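PDB 3G87: malonyl CoA-acyl carrier protein transacylase from Burkholderia pseudomallei, which probably transfers the malonyl group from malonyl-CoA to holo acyl carrier protein, releasing free CoA. Local coordinates for residues L66-Y75 against F96-F107. Numbering follows the deposited sequence.
Sequences LYVVNALTYY and FNALLAAGCFDF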
ATOM      1  N   LEU A  66       4.772  -3.268  -8.558  1.00 14.72           N
ATOM      2  CA  LEU A  66       3.612  -3.685  -7.778  1.00 14.63           C
ATOM      3  C   LEU A  66       2.301  -3.456  -8.500  1.00 14.79           C
ATOM      4  O   LEU A  66       1.493  -4.380  -8.636  1.00 15.08           O
ATOM      5  CB  LEU A  66       3.601  -2.956  -6.438  1.00 14.13           C
ATOM      6  CG  LEU A  66       4.743  -3.393  -5.510  1.00 16.42           C
ATOM      7  CD1 LEU A  66       4.804  -2.432  -4.308  1.00 18.54           C
ATOM      8  CD2 LEU A  66       4.611  -4.868  -5.063  1.00 13.90           C
ATOM      9  N   TYR A  67       2.114  -2.238  -8.990  1.00 15.04           N
ATOM     10  CA  TYR A  67       0.873  -1.845  -9.624  1.00 16.13           C
ATOM     11  C   TYR A  67       0.522  -2.760 -10.780  1.00 16.61           C
ATOM     12  O   TYR A  67      -0.625  -3.209 -10.889  1.00 16.82           O
ATOM     13  CB  TYR A  67       0.940  -0.377 -10.116  1.00 16.56           C
ATOM     14  CG  TYR A  67      -0.294   0.084 -10.913  1.00 15.26           C
ATOM     15  CD1 TYR A  67      -1.446   0.566 -10.255  1.00 12.97           C
ATOM     16  CD2 TYR A  67      -0.308   0.030 -12.307  1.00 13.36           C
ATOM     17  CE1 TYR A  67      -2.572   0.988 -10.968  1.00 11.91           C
ATOM     18  CE2 TYR A  67      -1.456   0.409 -13.050  1.00 13.18           C
ATOM     19  CZ  TYR A  67      -2.562   0.923 -12.377  1.00 14.36           C
ATOM     20  OH  TYR A  67      -3.676   1.324 -13.091  1.00 13.59           O
ATOM     21  N   VAL A  68       1.489  -3.013 -11.653  1.00 16.07           N
ATOM     22  CA  VAL A  68       1.201  -3.781 -12.870  1.00 16.14           C
ATOM     23  C   VAL A  68       0.970  -5.247 -12.503  1.00 16.48           C
ATOM     24  O   VAL A  68       0.035  -5.897 -12.994  1.00 16.51           O
ATOM     25  CB  VAL A  68       2.332  -3.641 -13.908  1.00 17.00           C
ATOM     26  CG1 VAL A  68       2.015  -4.455 -15.131  1.00 17.79           C
ATOM     27  CG2 VAL A  68       2.520  -2.166 -14.288  1.00 16.38           C
ATOM     28  N   VAL A  69       1.802  -5.767 -11.603  1.00 15.69           N
ATOM     29  CA  VAL A  69       1.580  -7.120 -11.138  1.00 14.28           C
ATOM     30  C   VAL A  69       0.249  -7.255 -10.397  1.00 15.35           C
ATOM     31  O   VAL A  69      -0.548  -8.202 -10.681  1.00 15.48           O
ATOM     32  CB  VAL A  69       2.789  -7.685 -10.411  1.00 14.53           C
ATOM     33  CG1 VAL A  69       2.472  -9.059  -9.814  1.00 13.68           C
ATOM     34  CG2 VAL A  69       4.024  -7.781 -11.444  1.00 13.94           C
ATOM     35  N   ASN A  70      -0.049  -6.323  -9.502  1.00 14.57           N
ATOM     36  CA  ASN A  70      -1.333  -6.392  -8.838  1.00 15.03           C
ATOM     37  C   ASN A  70      -2.453  -6.368  -9.883  1.00 15.66           C
ATOM     38  O   ASN A  70      -3.388  -7.152  -9.809  1.00 16.92           O
ATOM     39  CB  ASN A  70      -1.513  -5.208  -7.880  1.00 14.51           C
ATOM     40  CG  ASN A  70      -0.646  -5.300  -6.662  1.00 14.99           C
ATOM     41  OD1 ASN A  70       0.092  -6.288  -6.441  1.00 14.96           O
ATOM     42  ND2 ASN A  70      -0.714  -4.256  -5.833  1.00 16.32           N
ATOM     43  N   ALA A  71      -2.400  -5.441 -10.828  1.00 15.40           N
ATOM     44  CA  ALA A  71      -3.437  -5.353 -11.863  1.00 16.01           C
ATOM     45  C   ALA A  71      -3.618  -6.628 -12.681  1.00 16.94           C
ATOM     46  O   ALA A  71      -4.730  -7.073 -12.921  1.00 18.22           O
ATOM     47  CB  ALA A  71      -3.112  -4.205 -12.812  1.00 15.85           C
ATOM     48  N   LEU A  72      -2.531  -7.187 -13.175  1.00 17.36           N
ATOM     49  CA  LEU A  72      -2.626  -8.342 -14.044  1.00 17.43           C
ATOM     50  C   LEU A  72      -3.212  -9.519 -13.286  1.00 18.02           C
ATOM     51  O   LEU A  72      -4.125 -10.193 -13.788  1.00 19.27           O
ATOM     52  CB  LEU A  72      -1.242  -8.655 -14.604  1.00 17.35           C
ATOM     53  CG  LEU A  72      -0.975  -8.088 -16.024  1.00 16.79           C
ATOM     54  CD1 LEU A  72      -1.509  -6.665 -16.288  1.00 17.98           C
ATOM     55  CD2 LEU A  72       0.497  -8.168 -16.351  1.00 12.79           C
ATOM     56  N   THR A  73      -2.729  -9.728 -12.061  1.00 18.02           N
ATOM     57  CA  THR A  73      -3.284 -10.728 -11.160  1.00 18.67           C
ATOM     58  C   THR A  73      -4.774 -10.493 -10.978  1.00 18.50           C
ATOM     59  O   THR A  73      -5.554 -11.441 -11.080  1.00 19.68           O
ATOM     60  CB  THR A  73      -2.647 -10.650  -9.818  1.00 18.03           C
ATOM     61  OG1 THR A  73      -1.246 -10.715  -9.995  1.00 20.16           O
ATOM     62  CG2 THR A  73      -3.065 -11.835  -8.978  1.00 19.87           C
ATOM     63  N   TYR A  74      -5.166  -9.241 -10.758  1.00 17.70           N
ATOM     64  CA  TYR A  74      -6.579  -8.900 -10.651  1.00 18.18           C
ATOM     65  C   TYR A  74      -7.389  -9.267 -11.932  1.00 18.48           C
ATOM     66  O   TYR A  74      -8.431  -9.914 -11.847  1.00 19.07           O
ATOM     67  CB  TYR A  74      -6.698  -7.446 -10.289  1.00 17.39           C
ATOM     68  CG  TYR A  74      -8.052  -6.841 -10.572  1.00 19.16           C
ATOM     69  CD1 TYR A  74      -9.156  -7.058  -9.707  1.00 15.73           C
ATOM     70  CD2 TYR A  74      -8.236  -6.010 -11.700  1.00 15.04           C
ATOM     71  CE1 TYR A  74     -10.419  -6.497 -10.022  1.00 16.70           C
ATOM     72  CE2 TYR A  74      -9.468  -5.469 -11.985  1.00 14.69           C
ATOM     73  CZ  TYR A  74     -10.530  -5.704 -11.161  1.00 16.29           C
ATOM     74  OH  TYR A  74     -11.704  -5.138 -11.486  1.00 19.39           O
ATOM     75  N   TYR A  75      -6.910  -8.865 -13.110  1.00 18.16           N
ATOM     76  CA  TYR A  75      -7.525  -9.320 -14.366  1.00 17.91           C
ATOM     77  C   TYR A  75      -7.532 -10.841 -14.550  1.00 18.07           C
ATOM     78  O   TYR A  75      -8.548 -11.381 -14.948  1.00 17.94           O
ATOM     79  CB  TYR A  75      -6.887  -8.671 -15.572  1.00 17.70           C
ATOM     80  CG  TYR A  75      -6.973  -7.150 -15.600  1.00 17.25           C
ATOM     81  CD1 TYR A  75      -8.208  -6.462 -15.427  1.00 17.34           C
ATOM     82  CD2 TYR A  75      -5.818  -6.396 -15.788  1.00 14.41           C
ATOM     83  CE1 TYR A  75      -8.259  -5.082 -15.450  1.00 16.71           C
ATOM     84  CE2 TYR A  75      -5.875  -5.013 -15.794  1.00 16.47           C
ATOM     85  CZ  TYR A  75      -7.080  -4.374 -15.656  1.00 16.53           C
ATOM     86  OH  TYR A  75      -7.064  -2.998 -15.713  1.00 22.15           O
ATOM     87  N   PHE A  96      -4.013   2.263  -5.387  1.00 16.98           N
ATOM     88  CA  PHE A  96      -4.126   2.512  -6.775  1.00 15.99           C
ATOM     89  C   PHE A  96      -4.760   1.400  -7.542  1.00 16.00           C
ATOM     90  O   PHE A  96      -5.540   1.654  -8.358  1.00 16.13           O
ATOM     91  CB  PHE A  96      -2.795   2.880  -7.356  1.00 16.45           C
ATOM     92  CG  PHE A  96      -2.386   4.236  -7.024  1.00 19.19           C
ATOM     93  CD1 PHE A  96      -2.737   5.284  -7.803  1.00 17.68           C
ATOM     94  CD2 PHE A  96      -1.676   4.481  -5.896  1.00 20.69           C
ATOM     95  CE1 PHE A  96      -2.379   6.500  -7.456  1.00 20.33           C
ATOM     96  CE2 PHE A  96      -1.328   5.688  -5.584  1.00 23.24           C
ATOM     97  CZ  PHE A  96      -1.673   6.709  -6.352  1.00 20.28           C
ATOM     98  N   ASN A  97      -4.440   0.163  -7.224  1.00 16.05           N
ATOM     99  CA  ASN A  97      -5.144  -0.979  -7.801  1.00 16.04           C
ATOM    100  C   ASN A  97      -6.589  -1.156  -7.326  1.00 15.21           C
ATOM    101  O   ASN A  97      -7.388  -1.713  -8.078  1.00 16.91           O
ATOM    102  CB  ASN A  97      -4.394  -2.263  -7.530  1.00 16.02           C
ATOM    103  CG  ASN A  97      -3.058  -2.275  -8.171  1.00 18.10           C
ATOM    104  OD1 ASN A  97      -2.028  -2.051  -7.495  1.00 14.67           O
ATOM    105  ND2 ASN A  97      -3.034  -2.564  -9.485  1.00 17.57           N
ATOM    106  N   ALA A  98      -6.903  -0.771  -6.088  1.00 13.84           N
ATOM    107  CA  ALA A  98      -8.316  -0.717  -5.571  1.00 12.53           C
ATOM    108  C   ALA A  98      -9.134   0.288  -6.378  1.00 12.69           C
ATOM    109  O   ALA A  98     -10.242  -0.015  -6.816  1.00 13.02           O
ATOM    110  CB  ALA A  98      -8.351  -0.308  -4.067  1.00  9.23           C
ATOM    111  N   LEU A  99      -8.602   1.508  -6.527  1.00 12.89           N
ATOM    112  CA  LEU A  99      -9.242   2.547  -7.333  1.00 13.76           C
ATOM    113  C   LEU A  99      -9.397   2.087  -8.789  1.00 15.22           C
ATOM    114  O   LEU A  99     -10.461   2.330  -9.403  1.00 16.81           O
ATOM    115  CB  LEU A  99      -8.476   3.877  -7.252  1.00 13.43           C
ATOM    116  CG  LEU A  99      -8.409   4.563  -5.874  1.00 14.28           C
ATOM    117  CD1 LEU A  99      -7.442   5.785  -5.863  1.00 12.85           C
ATOM    118  CD2 LEU A  99      -9.854   4.955  -5.413  1.00 12.63           C
ATOM    119  N   LEU A 100      -8.389   1.358  -9.315  1.00 14.34           N
ATOM    120  CA  LEU A 100      -8.491   0.796 -10.663  1.00 14.11           C
ATOM    121  C   LEU A 100      -9.690  -0.170 -10.786  1.00 14.88           C
ATOM    122  O   LEU A 100     -10.517  -0.023 -11.679  1.00 14.83           O
ATOM    123  CB  LEU A 100      -7.197   0.079 -11.042  1.00 12.54           C
ATOM    124  CG  LEU A 100      -7.249  -0.641 -12.383  1.00 13.53           C
ATOM    125  CD1 LEU A 100      -7.488   0.317 -13.555  1.00 16.24           C
ATOM    126  CD2 LEU A 100      -5.936  -1.485 -12.615  1.00 14.74           C
ATOM    127  N   ALA A 101      -9.766  -1.148  -9.870  1.00 15.10           N
ATOM    128  CA  ALA A 101     -10.859  -2.105  -9.840  1.00 15.61           C
ATOM    129  C   ALA A 101     -12.185  -1.471  -9.538  1.00 16.51           C
ATOM    130  O   ALA A 101     -13.173  -2.071  -9.829  1.00 17.04           O
ATOM    131  CB  ALA A 101     -10.580  -3.237  -8.852  1.00 14.35           C
ATOM    132  N   ALA A 102     -12.222  -0.260  -8.977  1.00 18.76           N
ATOM    133  CA  ALA A 102     -13.503   0.453  -8.784  1.00 19.41           C
ATOM    134  C   ALA A 102     -13.894   1.279 -10.011  1.00 21.12           C
ATOM    135  O   ALA A 102     -14.964   1.897 -10.037  1.00 22.00           O
ATOM    136  CB  ALA A 102     -13.442   1.363  -7.546  1.00 19.73           C
ATOM    137  N   GLY A 103     -13.042   1.292 -11.030  1.00 21.28           N
ATOM    138  CA  GLY A 103     -13.402   1.954 -12.259  1.00 21.46           C
ATOM    139  C   GLY A 103     -13.093   3.429 -12.224  1.00 21.98           C
ATOM    140  O   GLY A 103     -13.568   4.159 -13.095  1.00 23.29           O
ATOM    141  N   CYS A 104     -12.275   3.867 -11.265  1.00 20.63           N
ATOM    142  CA  CYS A 104     -11.977   5.303 -11.090  1.00 20.52           C
ATOM    143  C   CYS A 104     -11.077   5.849 -12.202  1.00 19.27           C
ATOM    144  O   CYS A 104     -11.146   7.039 -12.469  1.00 19.21           O
ATOM    145  CB  CYS A 104     -11.330   5.617  -9.725  1.00 19.66           C
ATOM    146  SG  CYS A 104     -12.432   5.287  -8.305  1.00 21.36           S
ATOM    147  N   PHE A 105     -10.248   4.986 -12.809  1.00 17.36           N
ATOM    148  CA  PHE A 105      -9.395   5.349 -13.951  1.00 18.43           C
ATOM    149  C   PHE A 105      -9.115   4.094 -14.728  1.00 18.66           C
ATOM    150  O   PHE A 105      -9.403   2.987 -14.262  1.00 20.07           O
ATOM    151  CB  PHE A 105      -8.064   6.097 -13.571  1.00 18.37           C
ATOM    152  CG  PHE A 105      -7.406   5.618 -12.291  1.00 15.20           C
ATOM    153  CD1 PHE A 105      -6.822   4.366 -12.214  1.00 13.62           C
ATOM    154  CD2 PHE A 105      -7.421   6.433 -11.147  1.00 18.34           C
ATOM    155  CE1 PHE A 105      -6.253   3.891 -11.004  1.00 11.86           C
ATOM    156  CE2 PHE A 105      -6.865   5.998  -9.924  1.00 15.45           C
ATOM    157  CZ  PHE A 105      -6.245   4.716  -9.871  1.00 15.45           C
ATOM    158  N   ASP A 106      -8.538   4.207 -15.880  1.00 19.35           N
ATOM    159  CA  ASP A 106      -8.127   3.019 -16.578  1.00 20.31           C
ATOM    160  C   ASP A 106      -6.720   2.579 -16.221  1.00 20.24           C
ATOM    161  O   ASP A 106      -6.077   3.205 -15.466  1.00 20.29           O
ATOM    162  CB  ASP A 106      -8.349   3.130 -18.075  1.00 21.88           C
ATOM    163  CG  ASP A 106      -7.550   4.181 -18.729  1.00 23.12           C
ATOM    164  OD1 ASP A 106      -6.590   4.660 -18.246  1.00 25.08           O
ATOM    165  OD2 ASP A 106      -7.881   4.511 -19.806  1.00 28.46           O
ATOM    166  N   PHE A 107      -6.276   1.487 -16.798  1.00 21.42           N
ATOM    167  CA  PHE A 107      -5.001   0.883 -16.476  1.00 21.28           C
ATOM    168  C   PHE A 107      -3.827   1.817 -16.706  1.00 22.19           C
ATOM    169  O   PHE A 107      -3.026   1.981 -15.869  1.00 22.93           O
ATOM    170  CB  PHE A 107      -4.832  -0.435 -17.199  1.00 20.73           C
ATOM    171  CG  PHE A 107      -3.475  -1.019 -17.104  1.00 19.54           C
ATOM    172  CD1 PHE A 107      -3.028  -1.588 -15.950  1.00 16.35           C
ATOM    173  CD2 PHE A 107      -2.638  -1.008 -18.177  1.00 20.37           C
ATOM    174  CE1 PHE A 107      -1.806  -2.115 -15.889  1.00 17.33           C
ATOM    175  CE2 PHE A 107      -1.423  -1.541 -18.092  1.00 19.37           C
ATOM    176  CZ  PHE A 107      -1.006  -2.090 -16.948  1.00 15.08           C
TER
HETATM  177  O   HOH W   1     -13.625  -4.958  -9.771  1.00 24.40           O
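The rings of Tyr67 and Phe107 lie nearly parallel, planes 20° apart, but slid so far that they scarcely overlap; contact runs from Tyr67 CE2 to Phe107 CE1. Phe107 O sits at the edge of the Tyr67 ring and accepts a hydrogen bond from Tyr67 OH (2.9 Å). With CG anti to the backbone N (chi1 175°), Tyr67 reaches across from helix 59-81 as a knob among Phe96, Asn97, Leu100 and Phe107. Phe107 returns the fit, wedged among Tyr67, Val68, Ala71 and Tyr75, with Val68 CG1 at its ring edge. At the Tyr75 ring, Phe107 CD1 comes to the edge and Tyr74 CD2 lies over one face, offset toward the rim. Leu100 CD2 touches both hydroxyls, 3.6 Å from Tyr67 OH and from Tyr75 OH. The buried amide of Asn97 ties the helices together. Its ND2 donates to a lone pair of Tyr67 O in a nearly straight bond (2.9 Å), a carbonyl already engaged by Ala71 N; its OD1 accepts from Asn70 ND2 at 3.1 Å, the donor standing above the carbonyl plane. Pro12 O also holds Asn70 ND2. Farther along, Ala101 CB packs 3.4 Å from Tyr74 CZ, and a water links Tyr74 OH to Ala101 O. The short helix segments cross at -37°. Gly103 closes helix 94-101 in a Schellman motif; Asp106 N-caps helix 107-123, its OD1 also bonded to Thr109 OG1. Gly90, Ser92 and Gly94 fit the GxSxG nucleophile-elbow pattern, consistent with an acyltransferase; helix 94-101 starts at its last glycine, and the Asn97 side chain touches residues of this pattern. Leu111 of helix 107-123 packs on Tyr67, Leu32 of helix 30-40 on Phe107, and Phe11 of strand 6-11 on both asparagines.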